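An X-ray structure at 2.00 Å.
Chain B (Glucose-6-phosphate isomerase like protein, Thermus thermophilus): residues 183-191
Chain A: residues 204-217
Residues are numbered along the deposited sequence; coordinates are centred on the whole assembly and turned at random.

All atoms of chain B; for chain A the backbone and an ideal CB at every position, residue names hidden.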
# COMPACT_ATOMS: atom_id res chain seq x y z
N PHE B 183 11.39 -5.97 -5.73
CA PHE B 183 12.40 -6.47 -4.80
C PHE B 183 12.07 -7.83 -4.20
O PHE B 183 12.97 -8.59 -3.82
CB PHE B 183 12.66 -5.44 -3.71
CG PHE B 183 13.66 -4.39 -4.11
CD1 PHE B 183 15.00 -4.54 -3.79
CD2 PHE B 183 13.27 -3.33 -4.92
CE1 PHE B 183 15.96 -3.64 -4.27
CE2 PHE B 183 14.22 -2.42 -5.40
CZ PHE B 183 15.56 -2.58 -5.08
N ALA B 184 10.79 -8.16 -4.13
CA ALA B 184 10.40 -9.46 -3.60
C ALA B 184 10.53 -10.50 -4.71
O ALA B 184 11.13 -11.56 -4.51
CB ALA B 184 8.97 -9.42 -3.07
N ARG B 185 10.02 -10.19 -5.89
CA ARG B 185 10.07 -11.17 -6.97
C ARG B 185 11.43 -11.39 -7.61
O ARG B 185 11.78 -12.52 -7.96
CB ARG B 185 9.06 -10.85 -8.08
CG ARG B 185 8.82 -12.10 -8.92
CD ARG B 185 8.45 -11.84 -10.36
NE ARG B 185 7.08 -11.40 -10.51
CZ ARG B 185 6.29 -11.78 -11.51
NH1 ARG B 185 5.05 -11.32 -11.58
NH2 ARG B 185 6.74 -12.62 -12.43
N VAL B 186 12.20 -10.31 -7.76
CA VAL B 186 13.52 -10.39 -8.37
C VAL B 186 14.64 -10.56 -7.34
O VAL B 186 15.46 -11.46 -7.46
CB VAL B 186 13.79 -9.13 -9.22
CG1 VAL B 186 15.22 -9.16 -9.77
CG2 VAL B 186 12.79 -9.06 -10.36
N ALA B 187 14.66 -9.70 -6.32
CA ALA B 187 15.71 -9.78 -5.31
C ALA B 187 15.38 -10.78 -4.20
O ALA B 187 16.23 -11.10 -3.37
CB ALA B 187 15.97 -8.39 -4.71
N LYS B 188 14.15 -11.29 -4.20
CA LYS B 188 13.71 -12.27 -3.21
C LYS B 188 13.93 -11.69 -1.81
O LYS B 188 14.20 -12.42 -0.85
CB LYS B 188 14.52 -13.57 -3.36
CG LYS B 188 14.63 -14.12 -4.80
CD LYS B 188 13.27 -14.47 -5.38
CE LYS B 188 13.39 -15.20 -6.72
NZ LYS B 188 14.03 -14.38 -7.79
N SER B 189 13.80 -10.37 -1.71
CA SER B 189 14.03 -9.66 -0.45
C SER B 189 12.86 -8.81 0.02
O SER B 189 12.04 -8.34 -0.77
CB SER B 189 15.28 -8.76 -0.58
OG SER B 189 16.43 -9.53 -0.89
N LEU B 190 12.81 -8.61 1.32
CA LEU B 190 11.77 -7.84 1.97
C LEU B 190 12.07 -6.34 1.90
O LEU B 190 13.22 -5.93 1.95
CB LEU B 190 11.68 -8.27 3.44
CG LEU B 190 10.60 -7.67 4.33
CD1 LEU B 190 9.24 -8.17 3.88
CD2 LEU B 190 10.85 -8.06 5.79
N SER B 191 11.01 -5.54 1.79
CA SER B 191 11.12 -4.08 1.77
C SER B 191 9.76 -3.56 2.21
O SER B 191 8.80 -4.33 2.31
CB SER B 191 11.44 -3.56 0.36
OG SER B 191 10.40 -3.84 -0.56
N UNK A 204 7.93 -15.23 -2.29
CA UNK A 204 9.31 -15.08 -2.72
C UNK A 204 10.13 -14.00 -2.01
O UNK A 204 11.35 -14.00 -2.12
CB UNK A 204 9.32 -14.79 -4.22
N UNK A 205 9.46 -13.12 -1.28
CA UNK A 205 10.17 -12.05 -0.59
C UNK A 205 11.08 -12.42 0.58
O UNK A 205 11.87 -11.60 1.05
CB UNK A 205 9.13 -11.05 -0.07
N UNK A 206 10.98 -13.66 1.06
CA UNK A 206 11.82 -14.09 2.18
C UNK A 206 12.80 -15.20 1.80
O UNK A 206 13.36 -15.85 2.68
CB UNK A 206 10.94 -14.57 3.33
N UNK A 207 13.01 -15.39 0.50
CA UNK A 207 13.90 -16.46 0.04
C UNK A 207 15.39 -16.12 -0.03
O UNK A 207 16.23 -17.01 0.09
CB UNK A 207 13.45 -16.91 -1.35
N UNK A 208 15.72 -14.85 -0.22
CA UNK A 208 17.12 -14.44 -0.28
C UNK A 208 17.81 -14.71 1.06
O UNK A 208 18.88 -15.30 1.10
CB UNK A 208 17.23 -12.96 -0.65
N UNK A 209 17.18 -14.25 2.14
CA UNK A 209 17.72 -14.45 3.49
C UNK A 209 16.59 -14.89 4.40
O UNK A 209 15.86 -14.06 4.94
CB UNK A 209 18.38 -13.18 4.02
N UNK A 210 16.43 -16.20 4.57
CA UNK A 210 15.36 -16.72 5.42
C UNK A 210 15.34 -16.03 6.78
O UNK A 210 14.28 -15.89 7.39
CB UNK A 210 15.52 -18.23 5.60
N UNK A 211 16.51 -15.60 7.25
CA UNK A 211 16.58 -14.93 8.54
C UNK A 211 15.77 -13.63 8.59
O UNK A 211 15.52 -13.11 9.68
CB UNK A 211 18.04 -14.64 8.88
N UNK A 212 15.36 -13.11 7.43
CA UNK A 212 14.56 -11.88 7.43
C UNK A 212 13.22 -12.14 8.11
O UNK A 212 12.52 -11.21 8.50
CB UNK A 212 14.35 -11.37 6.00
N UNK A 213 12.86 -13.41 8.23
CA UNK A 213 11.60 -13.75 8.86
C UNK A 213 11.66 -13.93 10.36
O UNK A 213 10.62 -14.01 11.02
CB UNK A 213 11.06 -15.03 8.23
N UNK A 214 12.87 -13.97 10.92
CA UNK A 214 13.04 -14.16 12.37
C UNK A 214 12.34 -13.14 13.25
O UNK A 214 11.80 -13.48 14.30
CB UNK A 214 14.53 -14.14 12.71
N UNK A 215 12.35 -11.85 12.86
CA UNK A 215 11.67 -10.87 13.71
C UNK A 215 10.25 -10.55 13.28
O UNK A 215 9.57 -9.76 13.93
CB UNK A 215 12.48 -9.57 13.74
N UNK A 216 9.79 -11.18 12.20
CA UNK A 216 8.45 -10.91 11.68
C UNK A 216 7.29 -11.56 12.42
O UNK A 216 7.36 -12.72 12.84
CB UNK A 216 8.39 -11.36 10.22
N UNK A 217 6.22 -10.79 12.56
CA UNK A 217 4.99 -11.25 13.18
C UNK A 217 3.92 -10.97 12.13
O UNK A 217 3.54 -9.82 11.92
CB UNK A 217 4.70 -10.56 14.52

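Position 204 aims its CA-to-CB bond at chain B, and the ideal CB lies 3.7 Å from Ala B184 O and 4.1 Å from Lys B188 CD. The surroundings are a helical carbonyl, the alpha carbon of Arg B185 and the aliphatic part of a lysine, so a compact apolar side chain suits best. The deposited residue is Val A204, chi1 m, whose CG2 reaches 3.2 Å from Ala B184 O. Its own carbonyl makes a CA-H...O contact, Val A204 O to Lys B188 CA at 3.1 Å.

At 205 the CB is the problem: an ideal one would sit 3.4 Å from Ala B184 CB, which is tight. Phi/psi of -69/-12 is open to any residue, so the crowding, not the backbone, argues for no side chain. Gly A205 is found, its CA 3.8 Å from Ala B184 CB.

Position 206 points away and meets nothing of chain B near its CB, leaving the choice wide; it is Leu A206. The CB of 207 points sideways, 4.0 Å from Lys B188 CB, and many side chains could pass this point if they then turned outward. Glu A207 does so, its end leading away while it closes the type I turn begun at 204.

Position 208 is also tightly constrained. Its CB points toward chain B, 3.1 Å from Lys B188 O, so little beyond a methyl is expected; glycine would also fit. Ala A208 is the answer. The closeness accompanies a backbone hydrogen bond, Ala A208 N to Lys B188 O at 2.9 Å. A water shares that acceptor, donating to Lys B188 O and accepting from the backbone N of position 209.

The CB of 209 has nothing of chain B nearby, so only a long side chain could return to it, and a polar end would suit the serine hydroxyl. Arg A209 comes back, NH1 3.9 Å from Ser B189 OG, which lies at the guanidinium edge.

Position 212 points toward chain B with its CB 4.8 Å from Leu B190 CD2, room for a medium or long side chain, apolar or polar. Gln A212 fills it, packing against Ser B189 and Leu B190. Position 216 points toward chain B across a gap that a sizeable apolar group could span; Leu A216 does, CD2 4.0 Å from Leu B190 CD2.

Positions 210, 211, 213 to 215 and 217 meet nothing of this stretch of chain B, which sets no preference there; they are His A210, Glu A211, Gly A213, Asp A214, Pro A215 and Ala A217.

Chain A (204-217) VGLEARHEQGDPLA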
# COMPACT_ATOMS: atom_id res chain seq x y z
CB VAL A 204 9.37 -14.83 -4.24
CG1 VAL A 204 8.78 -16.02 -4.97
CG2 VAL A 204 8.62 -13.56 -4.60
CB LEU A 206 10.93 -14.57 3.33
CG LEU A 206 10.08 -13.51 4.02
CD1 LEU A 206 9.04 -14.16 4.93
CD2 LEU A 206 10.99 -12.58 4.82
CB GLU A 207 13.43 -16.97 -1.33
CG GLU A 207 11.97 -17.42 -1.33
CD GLU A 207 11.68 -18.45 -0.24
OE1 GLU A 207 12.32 -19.52 -0.25
OE2 GLU A 207 10.81 -18.19 0.62
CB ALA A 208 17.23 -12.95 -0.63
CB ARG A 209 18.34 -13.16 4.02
CG ARG A 209 19.43 -12.59 3.14
CD ARG A 209 20.30 -11.56 3.85
NE ARG A 209 19.56 -10.43 4.41
CZ ARG A 209 18.62 -9.74 3.78
NH1 ARG A 209 18.27 -10.05 2.53
NH2 ARG A 209 18.04 -8.71 4.38
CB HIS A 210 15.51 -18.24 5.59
CG HIS A 210 15.45 -19.00 4.30
ND1 HIS A 210 15.53 -20.37 4.24
CD2 HIS A 210 15.35 -18.58 3.02
CE1 HIS A 210 15.48 -20.76 2.98
NE2 HIS A 210 15.37 -19.69 2.22
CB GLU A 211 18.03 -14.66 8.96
CG GLU A 211 18.86 -13.81 8.00
CD GLU A 211 19.55 -14.64 6.93
OE1 GLU A 211 20.42 -14.08 6.22
OE2 GLU A 211 19.23 -15.84 6.78
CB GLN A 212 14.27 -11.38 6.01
CG GLN A 212 15.44 -10.78 5.26
CD GLN A 212 14.98 -9.74 4.26
OE1 GLN A 212 14.88 -8.56 4.58
NE2 GLN A 212 14.66 -10.18 3.04
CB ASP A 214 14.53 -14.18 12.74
CG ASP A 214 15.30 -15.30 12.06
OD1 ASP A 214 14.68 -16.30 11.65
OD2 ASP A 214 16.54 -15.17 11.95
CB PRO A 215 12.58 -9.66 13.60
CG PRO A 215 12.96 -9.70 12.15
CD PRO A 215 13.26 -11.18 11.91
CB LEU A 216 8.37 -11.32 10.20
CG LEU A 216 9.25 -10.59 9.18
CD1 LEU A 216 8.97 -11.15 7.79
CD2 LEU A 216 8.97 -9.10 9.22
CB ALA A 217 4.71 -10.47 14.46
O HOH W 1 15.07 -12.54 1.88
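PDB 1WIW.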